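Local coordinates for protein pseudopodium-enriched atypical kinase 1 (PDB 6BHC) that is an atypical kinase classed as a pseudokinase, with an unusual catalytic cleft and a kinase fold that dimerises, and probably acts as a scaffold rather than an enzyme, at residues Leu185-Gly190 / Leu238-Phe243; Glu192-Tyr197 / Lys276-Gln281; Gln363-Cys368 / Ser422-Val427; Gln379-Ile384 / Ala412-Phe417. The protein carries 1 engineered substitution. All coordinates share one frame; numbering follows the deposited sequence.

Contact 1 of 4, residues Leu185-Gly190 / Leu238-Phe243; sequences LQLCSG and LIVSNF
The one polar bond across this contact runs from the backbone N of Leu238 to OE1 of Gln186, 3.0 Å long and nearly straight, at 168° about the hydrogen. The N-H arrives well above the plane of the amide rather than within it. Gln186 sends CG anti to its own carbonyl carbon (chi1 -61°) and stays extended beyond, which carries its amide off the helix to the strand edge. There NE2 donates to the carbonyl of Thr236, so a glutamine, with a donor and an acceptor on one flat head, answers both the N-H of Leu238 and the carbonyl of Thr236, just before the strand. With an alanine here, the Leu238 N-H and the Thr236 carbonyl would probably lose these mates in a buried place.

The apolar part lies alongside. CD2 of Leu238 rests on the helix backbone, 4.0 Å from the N of Leu187, while CD1 of Leu187 meets CG2 of Val240 at 3.8 Å, the two side chains crossing at about a right angle. Branched aliphatic residues suit this buried interface.

The strand leads into Asn242, Phe243 and Ser244, the place of the DFG motif in active kinases. Strand and helix are thus held by one directed amide bond and by aliphatic packing.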
# COMPACT_ATOMS: atom_id res chain seq x y z
N LEU A 185 12.63 -21.07 -8.69
CA LEU A 185 12.98 -19.65 -8.81
C LEU A 185 13.87 -19.21 -7.66
O LEU A 185 14.83 -18.45 -7.86
CB LEU A 185 11.71 -18.80 -8.88
CG LEU A 185 11.91 -17.30 -9.09
CD1 LEU A 185 12.65 -17.06 -10.38
CD2 LEU A 185 10.58 -16.58 -9.08
N GLN A 186 13.57 -19.66 -6.44
CA GLN A 186 14.41 -19.32 -5.30
C GLN A 186 15.78 -19.97 -5.42
O GLN A 186 16.79 -19.38 -5.03
CB GLN A 186 13.73 -19.73 -4.00
CG GLN A 186 12.40 -19.05 -3.75
CD GLN A 186 11.77 -19.48 -2.44
OE1 GLN A 186 12.31 -19.21 -1.37
NE2 GLN A 186 10.63 -20.15 -2.53
N LEU A 187 15.83 -21.20 -5.95
CA LEU A 187 17.11 -21.87 -6.15
C LEU A 187 17.99 -21.09 -7.12
O LEU A 187 19.18 -20.88 -6.87
CB LEU A 187 16.89 -23.29 -6.66
CG LEU A 187 18.15 -24.07 -7.04
CD1 LEU A 187 19.08 -24.23 -5.85
CD2 LEU A 187 17.80 -25.43 -7.63
N CYS A 188 17.40 -20.64 -8.24
CA CYS A 188 18.17 -19.86 -9.20
C CYS A 188 18.68 -18.56 -8.59
O CYS A 188 19.79 -18.12 -8.89
CB CYS A 188 17.31 -19.57 -10.44
SG CYS A 188 16.89 -21.07 -11.38
N SER A 189 17.88 -17.95 -7.71
CA SER A 189 18.32 -16.73 -7.04
C SER A 189 19.56 -16.99 -6.19
O SER A 189 20.53 -16.22 -6.23
CB SER A 189 17.19 -16.16 -6.18
OG SER A 189 16.08 -15.80 -6.98
N GLY A 190 19.55 -18.07 -5.41
CA GLY A 190 20.71 -18.40 -4.60
C GLY A 190 21.92 -18.79 -5.43
O GLY A 190 23.05 -18.44 -5.09
N LEU A 238 12.93 -21.47 0.44
CA LEU A 238 13.96 -22.44 0.11
C LEU A 238 15.33 -21.93 0.53
O LEU A 238 15.64 -20.75 0.36
CB LEU A 238 13.94 -22.76 -1.39
CG LEU A 238 14.94 -23.81 -1.92
CD1 LEU A 238 14.30 -24.67 -3.00
CD2 LEU A 238 16.20 -23.14 -2.45
N ILE A 239 16.15 -22.83 1.06
CA ILE A 239 17.47 -22.49 1.56
C ILE A 239 18.46 -23.52 1.05
O ILE A 239 18.31 -24.72 1.33
CB ILE A 239 17.50 -22.41 3.10
CG1 ILE A 239 16.79 -21.13 3.57
CG2 ILE A 239 18.92 -22.45 3.61
CD1 ILE A 239 16.86 -20.90 5.06
N VAL A 240 19.47 -23.07 0.30
CA VAL A 240 20.51 -23.95 -0.21
C VAL A 240 21.53 -24.21 0.89
O VAL A 240 22.01 -23.27 1.53
CB VAL A 240 21.17 -23.35 -1.46
CG1 VAL A 240 22.17 -24.33 -2.06
CG2 VAL A 240 20.13 -22.94 -2.48
N SER A 241 21.86 -25.48 1.11
CA SER A 241 22.78 -25.85 2.16
C SER A 241 23.75 -26.90 1.64
O SER A 241 23.71 -27.28 0.46
CB SER A 241 22.03 -26.37 3.40
OG SER A 241 21.43 -27.62 3.13
N ASN A 242 24.62 -27.37 2.54
CA ASN A 242 25.61 -28.40 2.25
C ASN A 242 26.58 -27.97 1.16
O ASN A 242 26.42 -28.34 -0.01
CB ASN A 242 24.93 -29.71 1.87
CG ASN A 242 25.90 -30.87 1.82
OD1 ASN A 242 27.06 -30.74 2.21
ND2 ASN A 242 25.43 -32.03 1.36
N PHE A 243 27.58 -27.18 1.54
CA PHE A 243 28.63 -26.74 0.63
C PHE A 243 29.91 -27.57 0.78
O PHE A 243 31.01 -27.04 0.63
CB PHE A 243 28.93 -25.26 0.85
CG PHE A 243 27.84 -24.35 0.35
CD1 PHE A 243 26.67 -24.19 1.08
CD2 PHE A 243 27.99 -23.66 -0.84
CE1 PHE A 243 25.67 -23.35 0.62
CE2 PHE A 243 26.99 -22.82 -1.30
CZ PHE A 243 25.83 -22.66 -0.57

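Contact 2 of 4, residues Glu192-Tyr197 / Lys276-Gln281; sequences EHLKPY and KCDEFQ
Lys195 and Glu279 reach for each other from opposite directions and close a salt bridge, NZ to OE2, at 3.1 Å. The ammonium meets OE2 on its syn side, 27° out of the carboxylate plane, and lies farther from OE1, at 3.7 Å. Both chains bend at chi2: Lys195 turns there (-56°) and then runs straight, while Glu279 folds at 79° to bring its carboxylate back toward the lysine. A lysine suits this partly exposed position, where its long arm can span the gap, and the buried glutamate gains a positive neighbour for its charge.

Asp278, one residue earlier, is engaged differently. Its OD2 stands 4.6 Å from NZ of Lys195, beyond a salt bridge, though the lysine probably still eases its negative charge. Its oxygens instead accept two backbone N-H groups, OD2 that of His201 and OD1 that of Cys202. This matches a conserved feature of the kinase fold, in which an aspartate near the start of the helix after the activation segment holds the backbone of the catalytic loop; in the equivalent loop here the HRD motif reads His-Cys-Asp.

Leu194 adds little: its methyl CD1 lies 4.3 Å from the carboxylate oxygen OD2 of Asp278. At the N-cap position, the carbonyl of Lys276 accepts the N-H of Phe280 at 3.3 Å and a second bond from NH1 of Arg340.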
# COMPACT_ATOMS: atom_id res chain seq x y z
N GLU A 192 22.47 -17.71 -8.48
CA GLU A 192 22.93 -16.46 -9.08
C GLU A 192 23.79 -15.67 -8.10
O GLU A 192 24.68 -14.92 -8.52
CB GLU A 192 21.73 -15.63 -9.53
CG GLU A 192 22.06 -14.41 -10.37
CD GLU A 192 20.82 -13.61 -10.74
OE1 GLU A 192 19.85 -13.61 -9.95
OE2 GLU A 192 20.82 -13.00 -11.83
N HIS A 193 23.56 -15.84 -6.80
CA HIS A 193 24.37 -15.19 -5.78
C HIS A 193 25.79 -15.74 -5.74
O HIS A 193 26.71 -15.03 -5.31
CB HIS A 193 23.71 -15.35 -4.41
CG HIS A 193 24.35 -14.54 -3.32
ND1 HIS A 193 24.22 -13.17 -3.23
CD2 HIS A 193 25.10 -14.92 -2.26
CE1 HIS A 193 24.88 -12.74 -2.17
NE2 HIS A 193 25.42 -13.78 -1.56
N LEU A 194 25.99 -16.98 -6.19
CA LEU A 194 27.32 -17.59 -6.15
C LEU A 194 28.21 -17.15 -7.30
O LEU A 194 29.44 -17.26 -7.20
CB LEU A 194 27.21 -19.11 -6.16
CG LEU A 194 26.33 -19.78 -5.10
CD1 LEU A 194 26.38 -21.30 -5.24
CD2 LEU A 194 26.76 -19.36 -3.70
N LYS A 195 27.62 -16.66 -8.40
CA LYS A 195 28.41 -16.38 -9.60
C LYS A 195 29.47 -15.31 -9.39
O LYS A 195 30.61 -15.51 -9.84
CB LYS A 195 27.46 -16.02 -10.75
CG LYS A 195 26.41 -17.07 -11.02
CD LYS A 195 27.04 -18.43 -11.29
CE LYS A 195 25.98 -19.49 -11.53
NZ LYS A 195 26.58 -20.83 -11.80
N PRO A 196 29.19 -14.16 -8.76
CA PRO A 196 30.26 -13.17 -8.57
C PRO A 196 31.39 -13.65 -7.68
O PRO A 196 32.49 -13.08 -7.73
CB PRO A 196 29.53 -11.97 -7.95
CG PRO A 196 28.11 -12.15 -8.34
CD PRO A 196 27.90 -13.63 -8.30
N TYR A 197 31.16 -14.68 -6.87
CA TYR A 197 32.23 -15.31 -6.09
C TYR A 197 32.95 -16.41 -6.86
O TYR A 197 33.96 -16.91 -6.36
CB TYR A 197 31.66 -15.89 -4.79
CG TYR A 197 31.11 -14.87 -3.83
CD1 TYR A 197 31.95 -14.17 -2.97
CD2 TYR A 197 29.75 -14.60 -3.77
CE1 TYR A 197 31.46 -13.24 -2.08
CE2 TYR A 197 29.24 -13.67 -2.88
CZ TYR A 197 30.10 -12.99 -2.04
OH TYR A 197 29.60 -12.06 -1.16
N LYS A 276 29.59 -24.63 -15.78
CA LYS A 276 28.16 -24.82 -15.96
C LYS A 276 27.65 -26.03 -15.18
O LYS A 276 26.65 -26.64 -15.55
CB LYS A 276 27.82 -24.97 -17.45
CG LYS A 276 28.18 -23.76 -18.30
CD LYS A 276 27.16 -22.65 -18.14
CE LYS A 276 27.44 -21.50 -19.10
NZ LYS A 276 27.40 -21.94 -20.53
N CYS A 277 28.34 -26.37 -14.09
CA CYS A 277 27.99 -27.57 -13.33
C CYS A 277 26.66 -27.41 -12.61
O CYS A 277 25.82 -28.32 -12.65
CB CYS A 277 29.10 -27.89 -12.33
SG CYS A 277 28.75 -29.31 -11.27
N ASP A 278 26.44 -26.27 -11.95
CA ASP A 278 25.20 -26.10 -11.20
C ASP A 278 23.98 -26.00 -12.11
O ASP A 278 22.89 -26.46 -11.74
CB ASP A 278 25.29 -24.86 -10.31
CG ASP A 278 26.25 -25.04 -9.14
OD1 ASP A 278 26.57 -26.21 -8.82
OD2 ASP A 278 26.66 -24.03 -8.54
N GLU A 279 24.15 -25.43 -13.30
CA GLU A 279 23.04 -25.38 -14.25
C GLU A 279 22.63 -26.79 -14.69
O GLU A 279 21.44 -27.10 -14.79
CB GLU A 279 23.42 -24.54 -15.47
CG GLU A 279 23.46 -23.03 -15.21
CD GLU A 279 24.73 -22.57 -14.51
OE1 GLU A 279 25.58 -23.42 -14.19
OE2 GLU A 279 24.87 -21.35 -14.29
N PHE A 280 23.61 -27.66 -14.94
CA PHE A 280 23.31 -29.02 -15.36
C PHE A 280 22.60 -29.80 -14.25
O PHE A 280 21.66 -30.55 -14.53
CB PHE A 280 24.59 -29.74 -15.78
CG PHE A 280 24.38 -31.15 -16.24
CD1 PHE A 280 24.03 -31.42 -17.55
CD2 PHE A 280 24.53 -32.21 -15.36
CE1 PHE A 280 23.83 -32.72 -17.98
CE2 PHE A 280 24.33 -33.51 -15.78
CZ PHE A 280 23.99 -33.77 -17.09
N GLN A 281 23.02 -29.62 -13.00
CA GLN A 281 22.38 -30.34 -11.90
C GLN A 281 20.98 -29.81 -11.63
O GLN A 281 20.11 -30.56 -11.17
CB GLN A 281 23.24 -30.25 -10.64
CG GLN A 281 24.53 -31.06 -10.73
CD GLN A 281 25.31 -31.06 -9.42
OE1 GLN A 281 25.07 -30.24 -8.53
NE2 GLN A 281 26.25 -31.99 -9.31

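Contact 3 of 4, residues Gln363-Cys368 / Ser422-Val427; sequences QTFTAC and SLSCIV
Phe365 turns one ring face to Val427 and points its far end at Ser424, joining helix 359-367 to helix 420-430. CB heads toward the opposite helix, and with CG anti to the backbone N (chi1 -172°) the ring continues out across the gap. From there the contact can be followed atom by atom. CG lies 4.0 Å from CG1 of Val427, and CD2 comes slightly nearer to the same methyl, at 3.9 Å. CE2 is 4.1 Å from it. The methyl therefore sits over the face, 13° off the ring normal as measured to the centroid, a CH-pi contact to which a beta-branched valine is well suited because a branched methyl can lie flat on an aromatic face. Finally CZ meets OG of Ser424 at 3.8 Å, the hydroxyl oxygen lying at the ring edge and in its plane. A small serine lets the tip of the ring come close to that helix.

Arg374 and Leu378 of helix 371-396, together with Leu431 near the chain end, also touch the phenylalanine. A serine in place of Phe365 would probably open a gap between the two helices and leave the Val427 methyl without the face it packs on.

No hydrogen bond crosses between the segments; the chemistry implies adhesion by dispersion and shape, with the aromatic ring bridging two helices of the C-terminal helical bundle.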
# COMPACT_ATOMS: atom_id res chain seq x y z
N GLN A 363 1.94 -16.07 -29.88
CA GLN A 363 1.45 -16.09 -31.25
C GLN A 363 1.57 -14.72 -31.90
O GLN A 363 1.99 -14.60 -33.06
CB GLN A 363 0.01 -16.58 -31.30
CG GLN A 363 -0.16 -18.07 -31.06
CD GLN A 363 -1.60 -18.52 -31.21
OE1 GLN A 363 -2.52 -17.84 -30.78
NE2 GLN A 363 -1.79 -19.68 -31.84
N THR A 364 1.20 -13.66 -31.17
CA THR A 364 1.37 -12.31 -31.70
C THR A 364 2.84 -11.96 -31.87
O THR A 364 3.19 -11.22 -32.80
CB THR A 364 0.68 -11.30 -30.78
OG1 THR A 364 -0.64 -11.75 -30.48
CG2 THR A 364 0.60 -9.94 -31.45
N PHE A 365 3.71 -12.49 -31.01
CA PHE A 365 5.14 -12.24 -31.13
C PHE A 365 5.68 -12.78 -32.45
O PHE A 365 6.37 -12.07 -33.19
CB PHE A 365 5.87 -12.86 -29.94
CG PHE A 365 7.33 -12.50 -29.86
CD1 PHE A 365 7.74 -11.37 -29.16
CD2 PHE A 365 8.29 -13.30 -30.46
CE1 PHE A 365 9.08 -11.04 -29.08
CE2 PHE A 365 9.63 -12.97 -30.38
CZ PHE A 365 10.03 -11.84 -29.69
N THR A 366 5.38 -14.05 -32.76
CA THR A 366 5.87 -14.64 -33.99
C THR A 366 5.25 -14.01 -35.23
O THR A 366 5.89 -13.95 -36.28
CB THR A 366 5.61 -16.15 -33.99
OG1 THR A 366 4.20 -16.39 -34.01
CG2 THR A 366 6.22 -16.79 -32.75
N ALA A 367 4.01 -13.53 -35.11
CA ALA A 367 3.32 -12.93 -36.26
C ALA A 367 3.81 -11.52 -36.57
O ALA A 367 3.60 -11.05 -37.69
CB ALA A 367 1.81 -12.92 -36.01
N CYS A 368 4.43 -10.84 -35.62
CA CYS A 368 4.93 -9.49 -35.86
C CYS A 368 6.13 -9.55 -36.80
O CYS A 368 7.11 -10.24 -36.50
CB CYS A 368 5.32 -8.82 -34.55
SG CYS A 368 3.92 -8.23 -33.56
N SER A 422 15.13 -8.32 -22.27
CA SER A 422 15.20 -9.56 -21.50
C SER A 422 14.00 -10.45 -21.78
O SER A 422 14.13 -11.68 -21.81
CB SER A 422 15.28 -9.24 -20.00
OG SER A 422 14.02 -8.86 -19.49
N LEU A 423 12.82 -9.86 -21.98
CA LEU A 423 11.65 -10.66 -22.32
C LEU A 423 11.79 -11.28 -23.71
O LEU A 423 11.41 -12.43 -23.92
CB LEU A 423 10.38 -9.81 -22.24
CG LEU A 423 9.96 -9.30 -20.87
CD1 LEU A 423 8.62 -8.59 -20.96
CD2 LEU A 423 9.90 -10.44 -19.86
N SER A 424 12.34 -10.52 -24.66
CA SER A 424 12.50 -11.03 -26.02
C SER A 424 13.42 -12.24 -26.04
O SER A 424 13.20 -13.18 -26.82
CB SER A 424 13.03 -9.93 -26.93
OG SER A 424 13.22 -10.41 -28.25
N CYS A 425 14.45 -12.25 -25.20
CA CYS A 425 15.35 -13.40 -25.14
C CYS A 425 14.67 -14.61 -24.51
O CYS A 425 14.82 -15.73 -25.00
CB CYS A 425 16.62 -13.03 -24.37
SG CYS A 425 17.60 -11.71 -25.13
N ILE A 426 13.90 -14.39 -23.44
CA ILE A 426 13.23 -15.51 -22.78
C ILE A 426 12.15 -16.10 -23.67
O ILE A 426 11.98 -17.32 -23.74
CB ILE A 426 12.66 -15.05 -21.42
CG1 ILE A 426 13.79 -14.65 -20.48
CG2 ILE A 426 11.82 -16.16 -20.79
CD1 ILE A 426 14.79 -15.75 -20.23
N VAL A 427 11.39 -15.24 -24.37
CA VAL A 427 10.33 -15.73 -25.25
C VAL A 427 10.92 -16.57 -26.38
O VAL A 427 10.41 -17.65 -26.69
CB VAL A 427 9.51 -14.55 -25.79
CG1 VAL A 427 8.64 -14.99 -26.96
CG2 VAL A 427 8.64 -13.95 -24.69

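Contact 4 of 4, residues Gln379-Ile384 / Ala412-Phe417; sequences QNWLDI and AQYLAF
CD2 of Leu415 touches two side chains of the facing helix, 4.2 Å from CH2 of Trp381 and 4.4 Å from CD2 of Leu382. The indole and the leucine cross at about a right angle, and the touching atom is CH2, on the benzo ring. That same CH2 also comes 4.2 Å from CE2 of Tyr414, the two rings meeting obliquely. Trp381 reaches this far because its CG is anti to the backbone N (chi1 -179°), which throws the indole over to the other helix; the length of a tryptophan suits this distance. Leu382 and Leu415 meet through their CD2 methyls; the segment axes, 10.7 Å apart, make 133° between their N-to-C directions. The backbones come nearest at these two leucines, whose CA atoms are 7.2 Å apart.

Beyond this shell, Leu423 of helix 420-430 packs against Trp381, Leu382 and Tyr414 together, and Leu28 of helix 16-39 lies on Leu415. On another side of helix 371-396, NE2 of Gln379 bonds to OD1 of Asp383 at 3.0 Å from above the carboxylate plane, and OD2 of Asp383 makes a salt bridge to Arg21.

Asn380 and Ile384 pack on Val16 of the second subunit, and Asp383 on Ile20 of that subunit. Such a bundle of N- and C-terminal helices flanking the kinase fold is characteristic of the dimerising PEAK family pseudokinases.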
# COMPACT_ATOMS: atom_id res chain seq x y z
N GLN A 379 6.55 -4.16 -24.57
CA GLN A 379 6.51 -2.99 -23.70
C GLN A 379 5.11 -2.72 -23.19
O GLN A 379 4.93 -2.34 -22.03
CB GLN A 379 7.05 -1.76 -24.45
CG GLN A 379 7.22 -0.53 -23.57
CD GLN A 379 8.27 -0.73 -22.50
OE1 GLN A 379 9.47 -0.71 -22.77
NE2 GLN A 379 7.83 -0.92 -21.26
N ASN A 380 4.09 -2.92 -24.04
CA ASN A 380 2.72 -2.75 -23.59
C ASN A 380 2.37 -3.75 -22.50
O ASN A 380 1.69 -3.41 -21.52
CB ASN A 380 1.75 -2.87 -24.77
CG ASN A 380 1.92 -1.76 -25.78
OD1 ASN A 380 2.50 -0.72 -25.49
ND2 ASN A 380 1.39 -1.97 -26.98
N TRP A 381 2.83 -5.00 -22.66
CA TRP A 381 2.59 -6.00 -21.62
C TRP A 381 3.25 -5.60 -20.31
O TRP A 381 2.66 -5.76 -19.24
CB TRP A 381 3.10 -7.37 -22.09
CG TRP A 381 2.87 -8.46 -21.10
CD1 TRP A 381 1.80 -9.30 -21.04
CD2 TRP A 381 3.74 -8.84 -20.02
NE1 TRP A 381 1.94 -10.18 -19.99
CE2 TRP A 381 3.12 -9.91 -19.35
CE3 TRP A 381 4.97 -8.37 -19.55
CZ2 TRP A 381 3.70 -10.52 -18.24
CZ3 TRP A 381 5.54 -8.98 -18.45
CH2 TRP A 381 4.90 -10.04 -17.80
N LEU A 382 4.48 -5.07 -20.38
CA LEU A 382 5.18 -4.65 -19.17
C LEU A 382 4.45 -3.50 -18.48
O LEU A 382 4.27 -3.51 -17.25
CB LEU A 382 6.61 -4.24 -19.50
CG LEU A 382 7.67 -5.34 -19.49
CD1 LEU A 382 9.00 -4.80 -19.98
CD2 LEU A 382 7.81 -5.91 -18.09
N ASP A 383 4.02 -2.50 -19.25
CA ASP A 383 3.38 -1.33 -18.66
C ASP A 383 2.08 -1.71 -17.95
O ASP A 383 1.77 -1.18 -16.88
CB ASP A 383 3.13 -0.28 -19.73
CG ASP A 383 4.41 0.24 -20.36
OD1 ASP A 383 5.47 0.18 -19.69
OD2 ASP A 383 4.37 0.71 -21.51
N ILE A 384 1.32 -2.64 -18.54
CA ILE A 384 0.06 -3.06 -17.92
C ILE A 384 0.32 -3.88 -16.67
O ILE A 384 -0.32 -3.68 -15.63
CB ILE A 384 -0.79 -3.84 -18.94
CG1 ILE A 384 -1.22 -2.92 -20.08
CG2 ILE A 384 -2.00 -4.47 -18.27
CD1 ILE A 384 -2.06 -3.61 -21.14
N ALA A 412 7.42 -8.64 -7.68
CA ALA A 412 7.96 -7.29 -7.78
C ALA A 412 9.39 -7.30 -8.30
O ALA A 412 9.77 -6.42 -9.08
CB ALA A 412 7.89 -6.59 -6.42
N GLN A 413 10.19 -8.29 -7.89
CA GLN A 413 11.55 -8.41 -8.41
C GLN A 413 11.54 -8.59 -9.92
O GLN A 413 12.36 -8.00 -10.63
CB GLN A 413 12.28 -9.58 -7.76
CG GLN A 413 12.73 -9.35 -6.33
CD GLN A 413 13.67 -10.44 -5.84
OE1 GLN A 413 14.16 -10.40 -4.71
NE2 GLN A 413 13.93 -11.42 -6.70
N TYR A 414 10.61 -9.40 -10.42
CA TYR A 414 10.55 -9.69 -11.85
C TYR A 414 10.21 -8.44 -12.65
O TYR A 414 10.97 -8.04 -13.54
CB TYR A 414 9.52 -10.80 -12.08
CG TYR A 414 9.27 -11.15 -13.53
CD1 TYR A 414 10.30 -11.17 -14.46
CD2 TYR A 414 7.99 -11.50 -13.95
CE1 TYR A 414 10.05 -11.50 -15.78
CE2 TYR A 414 7.74 -11.83 -15.26
CZ TYR A 414 8.77 -11.84 -16.17
OH TYR A 414 8.51 -12.18 -17.48
N LEU A 415 9.09 -7.80 -12.33
CA LEU A 415 8.62 -6.67 -13.13
C LEU A 415 9.52 -5.44 -12.98
O LEU A 415 9.58 -4.61 -13.89
CB LEU A 415 7.18 -6.32 -12.76
CG LEU A 415 6.17 -7.44 -13.01
CD1 LEU A 415 4.76 -6.96 -12.72
CD2 LEU A 415 6.29 -7.95 -14.44
N ALA A 416 10.21 -5.31 -11.85
CA ALA A 416 11.03 -4.12 -11.63
C ALA A 416 12.27 -4.13 -12.52
O ALA A 416 12.69 -3.07 -13.01
CB ALA A 416 11.43 -4.02 -10.16
N PHE A 417 12.86 -5.30 -12.73
CA PHE A 417 14.12 -5.41 -13.46
C PHE A 417 13.98 -5.98 -14.86
O PHE A 417 14.97 -6.01 -15.59
CB PHE A 417 15.12 -6.26 -12.66
CG PHE A 417 15.56 -5.62 -11.38
CD1 PHE A 417 14.84 -5.79 -10.21
CD2 PHE A 417 16.70 -4.83 -11.34
CE1 PHE A 417 15.25 -5.19 -9.03
CE2 PHE A 417 17.12 -4.23 -10.17
CZ PHE A 417 16.39 -4.41 -9.01

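The four contacts form two pairs. Contacts 1 and 2 share helix 173-194, with centres about 10 Å apart, and touch where CE2 of Phe243 packs on CD2 of Leu194 at 4.2 Å; their segments alternate along the chain. Contact 1 leads into the position of the DFG motif, and contact 2 holds the loop equivalent to the catalytic loop, so both probably lie near the cleft. Contacts 3 and 4 lie about 15 Å apart, centre to centre, in the C-terminal helices, contact 4 nested within the loop that contact 3 closes, and Leu423 joins them. Contacts 1 and 4 have centres about 25 Å apart, though their nearest atoms come to about 5 Å without touching.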